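Local coordinates for protein T cell receptor mu chain (Monodelphis domestica, PDB 7L15) that pairs with the T cell receptor gamma chain to form the marsupial gamma mu T cell receptor, which probably recognises antigen through its variable domains, at the interface of chains A and B. Residues are numbered along the deposited sequence; one frame, centred on the assembly and turned at random. Chains: chain A, T cell receptor mu chain; chain B, T cell receptor gamma chain.

Contact 1: the interface of chains A and B. Residues chain A 143-145, 148-150, 152, 190, 192; chain B 130-131, 133, 144, 146, 187, 189.
The ring of B:Phe130 forms the apolar centre of this constant-domain interface and, with 103 Å² hidden by the mu chain, has the largest hidden surface of the patch. Its CG stands anti to the carbonyl carbon (chi1 -53°), and chi2 of 87° turns the ring so that one face lies on strand 148-154. There the methyl CB of A:Ala150 sits over the ring centre, 3.8 Å from the centroid, in a CH-pi contact. The backbone C of A:Ala148 lies in the ring plane at the far edge, and its CB comes within 3.7 Å of CZ of B:Phe130, while CD1 of A:Ile192 comes obliquely to CE1. At the root of the ring, the CG1 branch of A:Val143, anti to the backbone N (chi1 -165°), touches the B:Phe130 CB at 3.6 Å; the CG2 branch turns to the methyl CG2 of B:Thr133.

A second apolar cluster is built around A:Ile190, whose extended end carries CD1 toward B:Trp189. That methyl lies over one indole face, displaced toward the rim, 3.4 Å from CD2 of B:Trp189. B:Ile146 packs on another side of it, where the 3.5 Å between A:Ile190 CD1 and B:Ile146 CG1 marks close van der Waals packing. Between this cluster and the helix side of the interface, A:Leu152 and B:Thr144 meet tip to tip, CD2 of the leucine lying 3.6 Å from CB of the threonine.

Polar linkage appears at the rim, where a water bridges the chains: the backbone N of B:Leu131 lies 3.0 Å from the water oxygen, which in turn is 3.2 Å from the carbonyl O of A:Arg144. No direct polar bond spans this patch. Apolar packing, with methyl groups over the B:Phe130 and B:Trp189 faces, therefore probably holds the two C1-set domains together and helps pair the mu chain with the gamma chain.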
loop_
_atom_site.group_PDB
_atom_site.type_symbol
_atom_site.label_atom_id
_atom_site.label_comp_id
_atom_site.label_asym_id
_atom_site.label_seq_id
_atom_site.Cartn_x
_atom_site.Cartn_y
_atom_site.Cartn_z
ATOM N N VAL A 143 -8.488 14.177 22.625
ATOM C CA VAL A 143 -7.125 13.935 23.070
ATOM C C VAL A 143 -6.283 15.122 22.639
ATOM O O VAL A 143 -6.495 15.695 21.566
ATOM C CB VAL A 143 -6.521 12.631 22.498
ATOM C CG1 VAL A 143 -5.256 12.257 23.283
ATOM C CG2 VAL A 143 -7.548 11.499 22.502
ATOM N N ARG A 144 -5.301 15.464 23.466
ATOM C CA ARG A 144 -4.473 16.643 23.268
ATOM C C ARG A 144 -2.996 16.286 23.350
ATOM O O ARG A 144 -2.597 15.370 24.068
ATOM C CB ARG A 144 -4.773 17.715 24.314
ATOM C CG ARG A 144 -5.370 18.965 23.751
ATOM C CD ARG A 144 -5.332 20.068 24.785
ATOM N NE ARG A 144 -6.064 21.248 24.342
ATOM C CZ ARG A 144 -7.338 21.487 24.634
ATOM N NH1 ARG A 144 -8.029 20.628 25.373
ATOM N NH2 ARG A 144 -7.920 22.587 24.184
ATOM N N ASP A 145 -2.192 17.009 22.577
ATOM C CA ASP A 145 -0.738 17.007 22.730
ATOM C C ASP A 145 -0.285 18.406 22.323
ATOM O O ASP A 145 -0.303 18.745 21.135
ATOM C CB ASP A 145 -0.080 15.922 21.887
ATOM C CG ASP A 145 1.388 15.738 22.212
ATOM O OD1 ASP A 145 1.721 15.510 23.395
ATOM O OD2 ASP A 145 2.213 15.796 21.283
ATOM N N ALA A 148 -1.975 20.570 19.491
ATOM C CA ALA A 148 -2.682 19.669 18.604
ATOM C C ALA A 148 -3.815 19.017 19.383
ATOM O O ALA A 148 -3.635 18.616 20.541
ATOM C CB ALA A 148 -1.731 18.620 18.030
ATOM N N VAL A 149 -4.988 18.949 18.764
ATOM C CA VAL A 149 -6.130 18.252 19.331
ATOM C C VAL A 149 -6.569 17.192 18.336
ATOM O O VAL A 149 -6.751 17.482 17.148
ATOM C CB VAL A 149 -7.287 19.209 19.671
ATOM C CG1 VAL A 149 -7.709 19.995 18.439
ATOM C CG2 VAL A 149 -8.458 18.420 20.235
ATOM N N ALA A 150 -6.701 15.963 18.816
ATOM C CA ALA A 150 -7.267 14.878 18.040
ATOM C C ALA A 150 -8.639 14.576 18.606
ATOM O O ALA A 150 -8.821 14.519 19.821
ATOM C CB ALA A 150 -6.391 13.612 18.085
ATOM N N LEU A 152 -11.175 11.554 18.575
ATOM C CA LEU A 152 -11.201 10.130 18.268
ATOM C C LEU A 152 -12.646 9.655 18.235
ATOM O O LEU A 152 -13.382 9.826 19.211
ATOM C CB LEU A 152 -10.398 9.347 19.306
ATOM C CG LEU A 152 -10.636 7.846 19.403
ATOM C CD1 LEU A 152 -10.279 7.188 18.110
ATOM C CD2 LEU A 152 -9.758 7.286 20.532
ATOM N N ILE A 190 -10.435 9.727 12.994
ATOM C CA ILE A 190 -9.710 10.729 13.753
ATOM C C ILE A 190 -9.830 12.040 13.008
ATOM O O ILE A 190 -9.551 12.097 11.806
ATOM C CB ILE A 190 -8.229 10.354 13.949
ATOM C CG1 ILE A 190 -8.124 9.177 14.909
ATOM C CG2 ILE A 190 -7.446 11.550 14.491
ATOM C CD1 ILE A 190 -6.771 8.771 15.128
ATOM N N ILE A 192 -8.355 15.866 13.185
ATOM C CA ILE A 192 -7.215 16.584 13.748
ATOM C C ILE A 192 -7.428 18.083 13.593
ATOM O O ILE A 192 -7.952 18.541 12.572
ATOM C CB ILE A 192 -5.912 16.139 13.062
ATOM C CG1 ILE A 192 -5.621 14.673 13.391
ATOM C CG2 ILE A 192 -4.761 17.019 13.481
ATOM C CD1 ILE A 192 -5.190 14.449 14.797
ATOM N N PHE B 130 -0.498 10.936 20.384
ATOM C CA PHE B 130 -1.583 11.060 21.347
ATOM C C PHE B 130 -1.757 9.700 22.012
ATOM O O PHE B 130 -1.806 8.674 21.328
ATOM C CB PHE B 130 -2.905 11.490 20.682
ATOM C CG PHE B 130 -2.807 12.730 19.830
ATOM C CD1 PHE B 130 -2.441 12.644 18.502
ATOM C CD2 PHE B 130 -3.133 13.975 20.348
ATOM C CE1 PHE B 130 -2.377 13.779 17.697
ATOM C CE2 PHE B 130 -3.066 15.109 19.553
ATOM C CZ PHE B 130 -2.685 15.008 18.224
ATOM N N LEU B 131 -1.868 9.684 23.323
ATOM C CA LEU B 131 -1.905 8.408 24.007
ATOM C C LEU B 131 -3.305 8.094 24.508
ATOM O O LEU B 131 -4.147 8.991 24.615
ATOM C CB LEU B 131 -0.902 8.417 25.169
ATOM C CG LEU B 131 0.531 8.474 24.635
ATOM C CD1 LEU B 131 1.119 9.857 24.821
ATOM C CD2 LEU B 131 1.414 7.442 25.290
ATOM N N THR B 133 -6.638 7.768 26.400
ATOM C CA THR B 133 -7.225 8.545 27.479
ATOM C C THR B 133 -8.021 7.643 28.423
ATOM O O THR B 133 -8.563 6.608 28.021
ATOM C CB THR B 133 -8.152 9.642 26.949
ATOM O OG1 THR B 133 -9.198 9.040 26.180
ATOM C CG2 THR B 133 -7.396 10.613 26.077
ATOM N N THR B 144 -6.594 3.785 22.337
ATOM C CA THR B 144 -6.133 4.098 20.989
ATOM C C THR B 144 -4.890 4.980 21.048
ATOM O O THR B 144 -4.916 6.070 21.630
ATOM C CB THR B 144 -7.232 4.783 20.177
ATOM O OG1 THR B 144 -8.404 3.955 20.169
ATOM C CG2 THR B 144 -6.776 5.007 18.736
ATOM N N ILE B 146 -2.345 7.177 18.787
ATOM C CA ILE B 146 -2.482 7.937 17.560
ATOM C C ILE B 146 -1.129 8.547 17.246
ATOM O O ILE B 146 -0.534 9.206 18.104
ATOM C CB ILE B 146 -3.552 9.035 17.702
ATOM C CG1 ILE B 146 -4.913 8.422 18.042
ATOM C CG2 ILE B 146 -3.602 9.895 16.441
ATOM C CD1 ILE B 146 -5.932 9.455 18.575
ATOM N N VAL B 187 -2.179 10.483 9.370
ATOM C CA VAL B 187 -2.383 9.993 10.727
ATOM C C VAL B 187 -2.586 8.482 10.668
ATOM O O VAL B 187 -3.217 7.973 9.746
ATOM C CB VAL B 187 -3.565 10.709 11.414
ATOM C CG1 VAL B 187 -4.848 10.302 10.816
ATOM C CG2 VAL B 187 -3.581 10.409 12.881
ATOM N N TRP B 189 -3.446 5.088 13.591
ATOM C CA TRP B 189 -3.832 4.881 14.977
ATOM C C TRP B 189 -4.058 3.401 15.261
ATOM O O TRP B 189 -4.397 2.620 14.371
ATOM C CB TRP B 189 -5.068 5.709 15.331
ATOM C CG TRP B 189 -6.363 5.392 14.605
ATOM C CD1 TRP B 189 -7.417 4.666 15.098
ATOM C CD2 TRP B 189 -6.776 5.860 13.312
ATOM N NE1 TRP B 189 -8.442 4.633 14.184
ATOM C CE2 TRP B 189 -8.084 5.367 13.085
ATOM C CE3 TRP B 189 -6.172 6.648 12.324
ATOM C CZ2 TRP B 189 -8.796 5.631 11.908
ATOM C CZ3 TRP B 189 -6.879 6.907 11.153
ATOM C CH2 TRP B 189 -8.178 6.400 10.957
HETATM O O HOH W 1 -1.515 12.419 24.533
#

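Contact 2: the interface of chains A and B. Residues chain A 139, 141, 152, 154-155; chain B 133, 135-136, 139-140, 142, 144.
Packing is tightest where A:Phe141, with 84 Å² hidden, the largest value in this patch, lies against helix 134-140 of the gamma chain. With CG anti to the carbonyl carbon (chi1 -51°), its ring presents one face to B:Glu136, whose CB stands above the centre and whose CA makes a CH-pi contact, 3.5 Å from CE1 of A:Phe141. B:Gln139 slides past in the opposite direction, its amide plane 53° from the ring.

B:Glu136 leaves the helix with CG anti to the backbone N (chi1 -176°) and crosses A:Arg154 at about a right angle. NH2 of A:Arg154 donates to the anti lone pair of carboxylate OE2 of B:Glu136 at 2.8 Å, forming a salt bridge, while the hydroxyl OG1 of B:Thr144 donates to the syn lone pair of OE2. The backbone N of B:Thr144 meets OE1 from above the carboxylate plane at 2.8 Å. The guanidinium also grips B:Ser142 end-on: NH1 and NH2 of A:Arg154 both point at its hydroxyl OG, at 3.3 and 3.0 Å, nearly in plane.

B:Lys140 has a well-covered aliphatic stem, its CE over one guanidinium face, offset toward the rim. Only its polar tip is looser: NZ makes a long 3.2 Å hydrogen bond to OG of A:Ser139, and nearby A:Asn155 hides just 15 Å². The site joins mu strands 139-145 and 148-154 to the short gamma helix and the start of strand 142-150.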
loop_
_atom_site.group_PDB
_atom_site.type_symbol
_atom_site.label_atom_id
_atom_site.label_comp_id
_atom_site.label_asym_id
_atom_site.label_seq_id
_atom_site.Cartn_x
_atom_site.Cartn_y
_atom_site.Cartn_z
ATOM N N SER A 139 -18.784 6.580 19.685
ATOM C CA SER A 139 -18.368 7.324 20.865
ATOM C C SER A 139 -17.297 8.327 20.452
ATOM O O SER A 139 -16.647 8.169 19.416
ATOM C CB SER A 139 -17.837 6.387 21.956
ATOM O OG SER A 139 -17.072 5.338 21.386
ATOM N N PHE A 141 -14.066 10.938 21.740
ATOM C CA PHE A 141 -13.060 11.231 22.750
ATOM C C PHE A 141 -12.151 12.333 22.255
ATOM O O PHE A 141 -11.690 12.286 21.111
ATOM C CB PHE A 141 -12.239 9.985 23.073
ATOM C CG PHE A 141 -13.085 8.796 23.380
ATOM C CD1 PHE A 141 -13.613 8.618 24.654
ATOM C CD2 PHE A 141 -13.383 7.874 22.398
ATOM C CE1 PHE A 141 -14.434 7.515 24.938
ATOM C CE2 PHE A 141 -14.189 6.762 22.680
ATOM C CZ PHE A 141 -14.711 6.585 23.955
ATOM N N LEU A 152 -11.175 11.554 18.575
ATOM C CA LEU A 152 -11.201 10.130 18.268
ATOM C C LEU A 152 -12.646 9.655 18.235
ATOM O O LEU A 152 -13.382 9.826 19.211
ATOM C CB LEU A 152 -10.398 9.347 19.306
ATOM C CG LEU A 152 -10.636 7.846 19.403
ATOM C CD1 LEU A 152 -10.279 7.188 18.110
ATOM C CD2 LEU A 152 -9.758 7.286 20.532
ATOM N N ARG A 154 -15.031 6.372 17.501
ATOM C CA ARG A 154 -14.824 4.921 17.481
ATOM C C ARG A 154 -16.095 4.136 17.201
ATOM O O ARG A 154 -17.109 4.300 17.886
ATOM C CB ARG A 154 -14.222 4.423 18.791
ATOM C CG ARG A 154 -12.833 4.934 19.013
ATOM C CD ARG A 154 -11.870 3.910 19.589
ATOM N NE ARG A 154 -12.368 2.544 19.582
ATOM C CZ ARG A 154 -12.333 1.734 20.634
ATOM N NH1 ARG A 154 -12.800 0.504 20.527
ATOM N NH2 ARG A 154 -11.806 2.144 21.786
ATOM N N ASN A 155 -16.008 3.259 16.208
ATOM C CA ASN A 155 -16.968 2.188 15.998
ATOM C C ASN A 155 -18.344 2.765 15.686
ATOM O O ASN A 155 -19.223 2.892 16.550
ATOM C CB ASN A 155 -16.945 1.248 17.203
ATOM C CG ASN A 155 -15.528 0.733 17.490
ATOM O OD1 ASN A 155 -15.028 0.827 18.615
ATOM N ND2 ASN A 155 -14.870 0.215 16.460
ATOM N N THR B 133 -6.638 7.768 26.400
ATOM C CA THR B 133 -7.225 8.545 27.479
ATOM C C THR B 133 -8.021 7.643 28.423
ATOM O O THR B 133 -8.563 6.608 28.021
ATOM C CB THR B 133 -8.152 9.642 26.949
ATOM O OG1 THR B 133 -9.198 9.040 26.180
ATOM C CG2 THR B 133 -7.396 10.613 26.077
ATOM N N GLU B 135 -10.896 8.213 29.825
ATOM C CA GLU B 135 -12.289 8.134 29.401
ATOM C C GLU B 135 -12.492 7.065 28.327
ATOM O O GLU B 135 -13.474 6.309 28.373
ATOM C CB GLU B 135 -12.754 9.505 28.907
ATOM C CG GLU B 135 -14.259 9.664 28.918
ATOM C CD GLU B 135 -14.864 9.369 30.287
ATOM O OE1 GLU B 135 -14.259 9.754 31.307
ATOM O OE2 GLU B 135 -15.948 8.746 30.342
ATOM N N GLU B 136 -11.574 6.976 27.356
ATOM C CA GLU B 136 -11.693 5.933 26.345
ATOM C C GLU B 136 -11.634 4.551 26.991
ATOM O O GLU B 136 -12.442 3.669 26.678
ATOM C CB GLU B 136 -10.605 6.068 25.261
ATOM C CG GLU B 136 -10.814 5.006 24.164
ATOM C CD GLU B 136 -9.681 4.867 23.150
ATOM O OE1 GLU B 136 -8.634 5.509 23.324
ATOM O OE2 GLU B 136 -9.851 4.098 22.169
ATOM N N GLN B 139 -14.857 3.850 28.849
ATOM C CA GLN B 139 -16.051 3.583 28.053
ATOM C C GLN B 139 -15.903 2.364 27.144
ATOM O O GLN B 139 -16.907 1.735 26.811
ATOM C CB GLN B 139 -16.420 4.799 27.205
ATOM C CG GLN B 139 -16.863 6.044 27.965
ATOM C CD GLN B 139 -17.281 7.188 27.014
ATOM O OE1 GLN B 139 -16.920 8.347 27.223
ATOM N NE2 GLN B 139 -18.041 6.853 25.972
ATOM N N LYS B 140 -14.692 2.014 26.710
ATOM C CA LYS B 140 -14.557 0.979 25.697
ATOM C C LYS B 140 -13.649 -0.168 26.089
ATOM O O LYS B 140 -13.437 -1.055 25.258
ATOM C CB LYS B 140 -14.033 1.559 24.373
ATOM C CG LYS B 140 -14.796 2.778 23.843
ATOM C CD LYS B 140 -16.165 2.417 23.266
ATOM C CE LYS B 140 -16.059 1.772 21.889
ATOM N NZ LYS B 140 -17.253 2.157 21.084
ATOM N N SER B 142 -10.662 -0.369 26.039
ATOM C CA SER B 142 -9.599 -0.429 25.050
ATOM C C SER B 142 -9.056 0.980 24.870
ATOM O O SER B 142 -9.683 1.960 25.277
ATOM C CB SER B 142 -10.097 -1.025 23.725
ATOM O OG SER B 142 -11.300 -0.422 23.277
ATOM N N THR B 144 -6.594 3.785 22.337
ATOM C CA THR B 144 -6.133 4.098 20.989
ATOM C C THR B 144 -4.890 4.980 21.048
ATOM O O THR B 144 -4.916 6.070 21.630
ATOM C CB THR B 144 -7.232 4.783 20.177
ATOM O OG1 THR B 144 -8.404 3.955 20.169
ATOM C CG2 THR B 144 -6.776 5.007 18.736
#

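The C-alpha centres of contact 1 and contact 2 are about 11 Å apart, so the two form neighbouring parts of one continuous constant-domain interface. They share A:Leu152, B:Thr133 and B:Thr144, and both draw on mu strands 139-145 and 148-154 and gamma strand 142-150. Strand 187-194 of the mu chain and strands 126-130 and 183-193 of the gamma chain enter at contact 1, whereas gamma helix 134-140 enters at contact 2. The apolar strand-to-strand region thus passes into a charged, hydrogen-bonded border, a combination that probably helps set how the two chains are aligned in the heterodimer.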